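Side-chain contacts in alpha-/beta-galactoside alpha-2,3-sialyltransferase (Photobacterium phosphoreum, PDB 2ZWI), which probably transfers sialic acid to galactosides as a GT-B-type glycosyltransferase, and binds cytidine-5'-monophosphate and a zinc ion: residues E44-L47 and E48-N51; Q143-N147 and G148-F152; E347-A350 and L351-V354. All coordinates share one frame; numbering follows the deposited sequence. Where two conformers were deposited one is given.

Interaction 1: E44-L47 and E48-N51; sequences ETLL and ESIN
The carbonyl oxygen of Leu46 draws three donors from the following turn of the same helix. The shortest bond comes from a side chain, Ser49 OG to Leu46 O at 2.6 Å, while Ser49 N and Ile50 N add only weak bonds to that oxygen. The hydroxyl approaches it at a C=O...O angle of 127°, tilted modestly from the carbonyl plane. A chi1 of 72° places OG between the backbone N and carbonyl carbon of Ser49, swinging it back over the preceding turn. The preceding turn is regular alpha-helix: Glu48 N bonds to Glu44 O at 2.8 Å and Ser49 N to Thr45 O at 3.0 Å. Beyond it the pattern tightens, Ile50 N reaching Leu47 O at 3.2 Å from above the carbonyl plane. Asn51, with positive phi, is the C-prime residue of a Schellman motif, in which Gly52 N pairs with Leu47 O and Asn51 N makes a weak bond to Glu48 O. Helix 44-50 thereby hands the chain on to strand 52-54 within a beta-alpha-beta unit begun by strand 31-36. The amide of Asn51 turns elsewhere, its ND2 donating to Asn29 O. On the inner face, CG1 of Ile50 lies 3.4 Å from Leu47 O, and both Leu46 and Ile50 pack on Phe217 of helix 208-218. Along the outer face Glu48 extends beyond CG, its CB and CG brushing Glu44 O. The two carboxylates come within 4.3 Å at Glu44 OE1 and Glu48 OE1, a pairing of like charges that would be mildly unfavourable if both are ionised.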
ATOM      1  N   GLU A  44      20.467 -12.109   9.760  1.00 28.93           N
ATOM      2  CA  GLU A  44      21.431 -11.183  10.340  1.00 29.06           C
ATOM      3  C   GLU A  44      22.425 -10.599   9.351  1.00 28.47           C
ATOM      4  O   GLU A  44      22.846  -9.456   9.498  1.00 28.57           O
ATOM      5  CB  GLU A  44      22.146 -11.815  11.528  1.00 29.41           C
ATOM      6  CG  GLU A  44      21.262 -11.907  12.745  1.00 31.47           C
ATOM      7  CD  GLU A  44      20.849 -10.544  13.277  1.00 34.55           C
ATOM      8  OE1 GLU A  44      21.730  -9.657  13.384  1.00 35.09           O
ATOM      9  OE2 GLU A  44      19.644 -10.365  13.581  1.00 35.78           O
ATOM     10  N   THR A  45      22.791 -11.389   8.350  1.00 28.00           N
ATOM     11  CA  THR A  45      23.634 -10.932   7.246  1.00 27.37           C
ATOM     12  C   THR A  45      22.935  -9.812   6.467  1.00 26.25           C
ATOM     13  O   THR A  45      23.544  -8.773   6.183  1.00 25.90           O
ATOM     14  CB  THR A  45      23.989 -12.105   6.310  1.00 27.50           C
ATOM     15  OG1 THR A  45      24.463 -13.197   7.105  1.00 28.45           O
ATOM     16  CG2 THR A  45      25.063 -11.707   5.314  1.00 28.02           C
ATOM     17  N   LEU A  46      21.658 -10.032   6.142  1.00 24.90           N
ATOM     18  CA  LEU A  46      20.819  -9.014   5.517  1.00 23.92           C
ATOM     19  C   LEU A  46      20.785  -7.759   6.392  1.00 22.77           C
ATOM     20  O   LEU A  46      21.073  -6.669   5.915  1.00 22.46           O
ATOM     21  CB  LEU A  46      19.394  -9.555   5.270  1.00 23.93           C
ATOM     22  CG  LEU A  46      18.330  -8.685   4.589  1.00 24.52           C
ATOM     23  CD1 LEU A  46      18.671  -8.414   3.130  1.00 24.12           C
ATOM     24  CD2 LEU A  46      16.986  -9.373   4.695  1.00 24.61           C
ATOM     25  N   LEU A  47      20.460  -7.923   7.673  1.00 21.74           N
ATOM     26  CA  LEU A  47      20.350  -6.785   8.589  1.00 21.29           C
ATOM     27  C   LEU A  47      21.674  -6.021   8.714  1.00 21.14           C
ATOM     28  O   LEU A  47      21.688  -4.794   8.698  1.00 20.10           O
ATOM     29  CB  LEU A  47      19.792  -7.208   9.962  1.00 20.96           C
ATOM     30  CG  LEU A  47      18.293  -7.559  10.019  1.00 21.18           C
ATOM     31  CD1 LEU A  47      17.897  -8.214  11.352  1.00 19.97           C
ATOM     32  CD2 LEU A  47      17.386  -6.340   9.727  1.00 20.35           C
ATOM     33  N   GLU A  48      22.784  -6.749   8.791  1.00 21.49           N
ATOM     34  CA  GLU A  48      24.101  -6.109   8.872  1.00 22.44           C
ATOM     35  C   GLU A  48      24.469  -5.324   7.603  1.00 21.49           C
ATOM     36  O   GLU A  48      25.149  -4.300   7.679  1.00 21.25           O
ATOM     37  CB  GLU A  48      25.189  -7.128   9.239  1.00 22.52           C
ATOM     38  CG  GLU A  48      25.274  -7.412  10.742  1.00 24.21           C
ATOM     39  CD  GLU A  48      26.080  -8.672  11.084  1.00 25.19           C
ATOM     40  OE1 GLU A  48      25.873  -9.205  12.206  1.00 27.59           O
ATOM     41  OE2 GLU A  48      26.893  -9.137  10.238  1.00 27.99           O
ATOM     42  N   SER A  49      24.006  -5.800   6.448  1.00 20.78           N
ATOM     43  CA  SER A  49      24.244  -5.114   5.178  1.00 20.29           C
ATOM     44  C   SER A  49      23.494  -3.773   5.067  1.00 19.41           C
ATOM     45  O   SER A  49      23.885  -2.911   4.281  1.00 19.54           O
ATOM     46  CB  SER A  49      23.926  -6.020   3.978  1.00 20.51           C
ATOM     47  OG  SER A  49      22.525  -6.210   3.827  1.00 21.21           O
ATOM     48  N   ILE A  50      22.437  -3.590   5.857  1.00 18.17           N
ATOM     49  CA  ILE A  50      21.720  -2.300   5.892  1.00 16.98           C
ATOM     50  C   ILE A  50      21.929  -1.515   7.205  1.00 17.13           C
ATOM     51  O   ILE A  50      21.384  -0.417   7.380  1.00 17.06           O
ATOM     52  CB  ILE A  50      20.204  -2.459   5.566  1.00 17.01           C
ATOM     53  CG1 ILE A  50      19.479  -3.265   6.653  1.00 16.10           C
ATOM     54  CG2 ILE A  50      20.020  -3.084   4.175  1.00 16.14           C
ATOM     55  CD1 ILE A  50      17.944  -3.158   6.587  1.00 16.72           C
ATOM     56  N   ASN A  51      22.736  -2.071   8.111  1.00 16.72           N
ATOM     57  CA  ASN A  51      22.958  -1.482   9.438  1.00 16.36           C
ATOM     58  C   ASN A  51      21.647  -1.400  10.233  1.00 16.11           C
ATOM     59  O   ASN A  51      21.348  -0.390  10.888  1.00 15.33           O
ATOM     60  CB  ASN A  51      23.629  -0.096   9.329  1.00 16.13           C
ATOM     61  CG  ASN A  51      24.267   0.353  10.632  1.00 16.98           C
ATOM     62  OD1 ASN A  51      24.423  -0.436  11.573  1.00 17.34           O
ATOM     63  ND2 ASN A  51      24.646   1.627  10.694  1.00 16.18           N
TER

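Interaction 2: Q143-N147 and G148-F152; sequences QSSIN and GTQPF
Ser145, Gly148 and Ser144 carry most of this contact, in which a helix ends and its chain doubles back along the last turn. Ser144 offers its carbonyl oxygen to three donors. Gly148 N and Thr149 N each lie 2.8 Å from Ser144 O, and the bond from Thr149 is nearly straight, with an N-H...O angle of 169°. Thr149 adds its hydroxyl, OG1 to Ser144 O at 3.0 Å; a chi1 of 48° sets OG1 between the backbone N and carbonyl carbon of Thr149, so one residue grips the carbonyl twice. The hydroxyl of Ser144 is turned back along the helix, toward its start, to bond with Asp140 O, and its CB is met by CG of Gln150 at 3.2 Å, a close approach. Gln150 then runs extended across Ser144 toward the next serine, where NE2 donates to Ser145 OG at 3.3 Å and with an angle of 154°, the hydroxyl standing slightly off the amide plane. Ser145 OG also makes a weak bond to Asn141 O and is hemmed in by Phe152: it sits at the edge of the phenyl ring, in its plane, 3.6 Å from CD1. The two backbones also meet directly, Ser145 CA lying 3.5 Å from Gln150 O in a CA-H...O contact. The ring itself continues onto Ala86 and Val90 of helix 86-98, tying the returning loop to a neighbouring helix. Gly148 takes the turn with positive phi, a conformation in which a beta carbon would crowd Asn147 O. Such a left-handed glycine at C-prime, with Thr149 N reaching back to Ser144 O, is the hallmark of the Schellman motif, which here terminates helix 128-147.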
ATOM      1  N   GLN A 143      -1.084  17.555  17.513  1.00 17.52           N
ATOM      2  CA  GLN A 143      -0.253  18.001  18.617  1.00 18.30           C
ATOM      3  C   GLN A 143      -0.750  17.446  19.957  1.00 18.39           C
ATOM      4  O   GLN A 143       0.058  16.975  20.752  1.00 18.10           O
ATOM      5  CB  GLN A 143      -0.128  19.528  18.638  1.00 18.56           C
ATOM      6  CG  GLN A 143       0.940  20.057  19.602  1.00 21.15           C
ATOM      7  CD  GLN A 143       2.354  19.610  19.244  1.00 24.59           C
ATOM      8  OE1 GLN A 143       2.864  19.907  18.160  1.00 27.09           O
ATOM      9  NE2 GLN A 143       3.002  18.908  20.167  1.00 25.76           N
ATOM     10  N   SER A 144      -2.065  17.474  20.184  1.00 18.94           N
ATOM     11  CA  SER A 144      -2.666  16.911  21.405  1.00 19.94           C
ATOM     12  C   SER A 144      -2.386  15.421  21.589  1.00 19.96           C
ATOM     13  O   SER A 144      -2.136  14.971  22.707  1.00 20.11           O
ATOM     14  CB  SER A 144      -4.178  17.137  21.446  1.00 19.78           C
ATOM     15  OG  SER A 144      -4.499  18.507  21.365  1.00 22.23           O
ATOM     16  N   SER A 145      -2.452  14.667  20.493  1.00 20.08           N
ATOM     17  CA  SER A 145      -2.052  13.256  20.469  1.00 20.74           C
ATOM     18  C   SER A 145      -0.587  13.050  20.827  1.00 21.10           C
ATOM     19  O   SER A 145      -0.250  12.112  21.552  1.00 20.87           O
ATOM     20  CB  SER A 145      -2.317  12.647  19.091  1.00 20.50           C
ATOM     21  OG  SER A 145      -3.708  12.521  18.874  1.00 21.61           O
ATOM     22  N   ILE A 146       0.275  13.919  20.300  1.00 21.36           N
ATOM     23  CA  ILE A 146       1.715  13.846  20.555  1.00 22.57           C
ATOM     24  C   ILE A 146       2.037  14.268  21.993  1.00 23.32           C
ATOM     25  O   ILE A 146       2.914  13.694  22.637  1.00 23.48           O
ATOM     26  CB  ILE A 146       2.515  14.697  19.537  1.00 22.29           C
ATOM     27  CG1 ILE A 146       2.469  14.042  18.144  1.00 21.82           C
ATOM     28  CG2 ILE A 146       3.949  14.921  20.022  1.00 22.25           C
ATOM     29  CD1 ILE A 146       2.957  14.948  17.009  1.00 22.95           C
ATOM     30  N   ASN A 147       1.311  15.270  22.480  1.00 24.45           N
ATOM     31  CA  ASN A 147       1.403  15.719  23.867  1.00 26.02           C
ATOM     32  C   ASN A 147       0.857  14.687  24.840  1.00 26.87           C
ATOM     33  O   ASN A 147       1.291  14.627  25.990  1.00 27.27           O
ATOM     34  CB  ASN A 147       0.653  17.047  24.059  1.00 25.95           C
ATOM     35  CG  ASN A 147       1.327  18.209  23.351  1.00 26.63           C
ATOM     36  OD1 ASN A 147       0.700  19.235  23.092  1.00 28.60           O
ATOM     37  ND2 ASN A 147       2.609  18.054  23.035  1.00 27.20           N
ATOM     38  N   GLY A 148      -0.118  13.902  24.382  1.00 27.83           N
ATOM     39  CA  GLY A 148      -0.695  12.813  25.177  1.00 28.36           C
ATOM     40  C   GLY A 148      -1.989  13.178  25.875  1.00 28.76           C
ATOM     41  O   GLY A 148      -2.350  12.573  26.880  1.00 28.85           O
ATOM     42  N   THR A 149      -2.708  14.153  25.329  1.00 29.38           N
ATOM     43  CA  THR A 149      -3.901  14.686  25.986  1.00 29.43           C
ATOM     44  C   THR A 149      -5.203  14.165  25.376  1.00 29.21           C
ATOM     45  O   THR A 149      -6.288  14.295  25.973  1.00 29.45           O
ATOM     46  CB  THR A 149      -3.885  16.222  25.981  1.00 30.02           C
ATOM     47  OG1 THR A 149      -3.571  16.693  24.663  1.00 30.95           O
ATOM     48  CG2 THR A 149      -2.837  16.754  26.969  1.00 29.84           C
ATOM     49  N   GLN A 150      -5.082  13.555  24.197  1.00 28.39           N
ATOM     50  CA  GLN A 150      -6.221  13.039  23.440  1.00 27.29           C
ATOM     51  C   GLN A 150      -5.781  11.811  22.628  1.00 26.17           C
ATOM     52  O   GLN A 150      -4.608  11.710  22.246  1.00 25.93           O
ATOM     53  CB  GLN A 150      -6.771  14.119  22.494  1.00 27.71           C
ATOM     54  CG  GLN A 150      -5.874  14.379  21.265  1.00 29.07           C
ATOM     55  CD  GLN A 150      -6.611  14.968  20.076  1.00 30.37           C
ATOM     56  OE1 GLN A 150      -7.351  15.944  20.211  1.00 31.42           O
ATOM     57  NE2 GLN A 150      -6.398  14.378  18.893  1.00 28.77           N
ATOM     58  N   PRO A 151      -6.713  10.880  22.352  1.00 24.97           N
ATOM     59  CA  PRO A 151      -6.348   9.766  21.473  1.00 24.22           C
ATOM     60  C   PRO A 151      -6.238  10.245  20.016  1.00 22.91           C
ATOM     61  O   PRO A 151      -6.739  11.320  19.678  1.00 22.79           O
ATOM     62  CB  PRO A 151      -7.522   8.794  21.644  1.00 24.36           C
ATOM     63  CG  PRO A 151      -8.684   9.684  21.946  1.00 24.97           C
ATOM     64  CD  PRO A 151      -8.124  10.801  22.787  1.00 24.84           C
ATOM     65  N   PHE A 152      -5.586   9.461  19.167  1.00 21.87           N
ATOM     66  CA  PHE A 152      -5.416   9.853  17.772  1.00 20.83           C
ATOM     67  C   PHE A 152      -6.510   9.270  16.880  1.00 20.47           C
ATOM     68  O   PHE A 152      -6.631   8.049  16.740  1.00 20.15           O
ATOM     69  CB  PHE A 152      -4.017   9.496  17.246  1.00 20.16           C
ATOM     70  CG  PHE A 152      -3.779   9.941  15.821  1.00 19.29           C
ATOM     71  CD1 PHE A 152      -3.454  11.269  15.538  1.00 17.73           C
ATOM     72  CD2 PHE A 152      -3.913   9.040  14.763  1.00 16.90           C
ATOM     73  CE1 PHE A 152      -3.244  11.692  14.222  1.00 16.10           C
ATOM     74  CE2 PHE A 152      -3.714   9.451  13.453  1.00 17.06           C
ATOM     75  CZ  PHE A 152      -3.381  10.783  13.183  1.00 17.01           C
TER

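Interaction 3: E347-A350 and L351-V354; sequences ENNA and LIQV
Residues 347-349 are irregular, and the helix starts at Ala350 and runs on through 351-354, with Asn349 at the N-cap. Its extended psi of 111° gives way to helical angles at Ala350, and the first helical bonds follow at once: Gln353 N to Asn349 O at 2.9 Å, in the carbonyl plane, and Val354 N to Ala350 O, also at 2.9 Å. Both are nearly straight. The side chain of Asn349 takes up an amide of the first turn, where no preceding helical carbonyl is available. Ile352 N donates to Asn349 OD1 at 2.8 Å with an N-H...O angle of 166°, but it comes from above the amide's carbonyl plane and not along a lone pair. With CG anti to the backbone N (chi1 -175°), OD1 is carried forward over the turn. The other half of the amide is held by Ser342, whose OG receives ND2 in a hydrogen bond, so the rotation of the group is fixed at both ends. Ile352 answers with its hydrocarbon: the two side chains cross at about a right angle, and CG1 lies 3.6 Å from Asn349 CG, while CD1 rests close by. On another side of the turn, CG of Gln353 lies against the backbone, 3.3 Å from Asn349 O and 3.4 Å from Glu347 O. Helix 350-357 packs on two elements through different residues: Ala350, Gln353 and Val354 face Tyr121 of helix 114-125, whereas Leu351 and Ile352 lie on Tyr340 of strand 334-340, the side chain of Leu351 lying about 7 Å from the bound cytidine-5'-monophosphate.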
ATOM      1  N   GLU A 347     -23.284   4.326  -7.356  1.00 30.09           N
ATOM      2  CA  GLU A 347     -23.020   5.767  -7.237  1.00 28.99           C
ATOM      3  C   GLU A 347     -22.688   6.198  -5.804  1.00 27.82           C
ATOM      4  O   GLU A 347     -21.964   7.175  -5.591  1.00 27.49           O
ATOM      5  CB  GLU A 347     -24.201   6.577  -7.781  1.00 29.47           C
ATOM      6  CG  GLU A 347     -24.355   6.528  -9.312  1.00 31.33           C
ATOM      7  CD  GLU A 347     -24.941   5.216  -9.834  1.00 33.83           C
ATOM      8  OE1 GLU A 347     -25.514   4.434  -9.030  1.00 34.34           O
ATOM      9  OE2 GLU A 347     -24.829   4.967 -11.061  1.00 35.03           O
ATOM     10  N   ASN A 348     -23.209   5.455  -4.831  1.00 26.14           N
ATOM     11  CA  ASN A 348     -22.990   5.752  -3.416  1.00 24.96           C
ATOM     12  C   ASN A 348     -21.819   4.979  -2.815  1.00 23.21           C
ATOM     13  O   ASN A 348     -21.455   5.183  -1.651  1.00 23.29           O
ATOM     14  CB  ASN A 348     -24.272   5.474  -2.623  1.00 25.51           C
ATOM     15  CG  ASN A 348     -25.449   6.289  -3.121  1.00 26.88           C
ATOM     16  OD1 ASN A 348     -26.547   5.762  -3.304  1.00 30.76           O
ATOM     17  ND2 ASN A 348     -25.226   7.579  -3.354  1.00 27.16           N
ATOM     18  N   ASN A 349     -21.236   4.090  -3.613  1.00 20.75           N
ATOM     19  CA  ASN A 349     -20.103   3.294  -3.174  1.00 18.99           C
ATOM     20  C   ASN A 349     -18.797   4.066  -3.411  1.00 17.61           C
ATOM     21  O   ASN A 349     -18.395   4.298  -4.553  1.00 16.21           O
ATOM     22  CB  ASN A 349     -20.109   1.931  -3.881  1.00 18.84           C
ATOM     23  CG  ASN A 349     -19.023   0.994  -3.375  1.00 18.57           C
ATOM     24  OD1 ASN A 349     -17.847   1.345  -3.346  1.00 18.10           O
ATOM     25  ND2 ASN A 349     -19.414  -0.229  -3.017  1.00 18.06           N
ATOM     26  N   ALA A 350     -18.170   4.480  -2.308  1.00 16.19           N
ATOM     27  CA  ALA A 350     -16.935   5.273  -2.323  1.00 15.06           C
ATOM     28  C   ALA A 350     -15.799   4.559  -3.030  1.00 14.52           C
ATOM     29  O   ALA A 350     -15.056   5.169  -3.807  1.00 14.09           O
ATOM     30  CB  ALA A 350     -16.506   5.610  -0.896  1.00 14.70           C
ATOM     31  N   LEU A 351     -15.647   3.274  -2.736  1.00 13.99           N
ATOM     32  CA  LEU A 351     -14.582   2.491  -3.339  1.00 14.09           C
ATOM     33  C   LEU A 351     -14.748   2.437  -4.857  1.00 13.71           C
ATOM     34  O   LEU A 351     -13.787   2.664  -5.596  1.00 13.73           O
ATOM     35  CB  LEU A 351     -14.493   1.088  -2.712  1.00 13.72           C
ATOM     36  CG  LEU A 351     -13.378   0.174  -3.244  1.00 13.53           C
ATOM     37  CD1 LEU A 351     -11.957   0.636  -2.812  1.00 13.05           C
ATOM     38  CD2 LEU A 351     -13.631  -1.273  -2.853  1.00 14.00           C
ATOM     39  N   ILE A 352     -15.970   2.178  -5.321  1.00 13.82           N
ATOM     40  CA  ILE A 352     -16.243   2.128  -6.760  1.00 12.87           C
ATOM     41  C   ILE A 352     -15.983   3.493  -7.396  1.00 12.97           C
ATOM     42  O   ILE A 352     -15.282   3.585  -8.406  1.00 12.47           O
ATOM     43  CB  ILE A 352     -17.697   1.671  -7.061  1.00 13.14           C
ATOM     44  CG1 ILE A 352     -17.882   0.195  -6.676  1.00 13.24           C
ATOM     45  CG2 ILE A 352     -18.061   1.945  -8.522  1.00 12.32           C
ATOM     46  CD1 ILE A 352     -19.282  -0.366  -6.875  1.00 13.49           C
ATOM     47  N   GLN A 353     -16.544   4.546  -6.801  1.00 12.17           N
ATOM     48  CA  GLN A 353     -16.407   5.885  -7.365  1.00 12.09           C
ATOM     49  C   GLN A 353     -14.966   6.414  -7.418  1.00 11.57           C
ATOM     50  O   GLN A 353     -14.589   7.037  -8.408  1.00 11.18           O
ATOM     51  CB  GLN A 353     -17.353   6.895  -6.700  1.00 11.72           C
ATOM     52  CG  GLN A 353     -18.848   6.618  -6.919  1.00 12.63           C
ATOM     53  CD  GLN A 353     -19.238   6.511  -8.385  1.00 14.51           C
ATOM     54  OE1 GLN A 353     -19.894   5.554  -8.786  1.00 16.41           O
ATOM     55  NE2 GLN A 353     -18.818   7.479  -9.194  1.00 13.32           N
ATOM     56  N   VAL A 354     -14.168   6.183  -6.378  1.00 11.53           N
ATOM     57  CA  VAL A 354     -12.759   6.625  -6.392  0.50 11.73           C
ATOM     58  C   VAL A 354     -11.979   5.884  -7.467  1.00 11.53           C
ATOM     59  O   VAL A 354     -11.086   6.451  -8.108  1.00 11.70           O
ATOM     60  CB  VAL A 354     -12.001   6.408  -5.052  0.50 11.70           C
ATOM     61  CG1 VAL A 354     -10.763   7.311  -4.994  0.50 12.09           C
ATOM     62  CG2 VAL A 354     -12.861   6.695  -3.880  0.50 12.84           C
TER

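How the interactions relate
All three contacts are local and straddle a helix terminus, but they treat opposite ends. Interactions 1 and 2 close helices with Schellman motifs, turning on an asparagine and a glycine respectively, and crowd donors round one late carbonyl oxygen; interaction 3 opens a helix, where a side-chain oxygen instead accepts from an amide. Each is partly buried, mixing solvent-facing residues with others that pack inward. They share no element: the nearest atoms of 2 and 3 are about 20 Å apart, and interactions 1 and 3 lie on opposite sides of the chain's centre. Interaction 3 alone comes near the nucleotide pocket, whereas the other two lie away from the nucleotide and zinc sites.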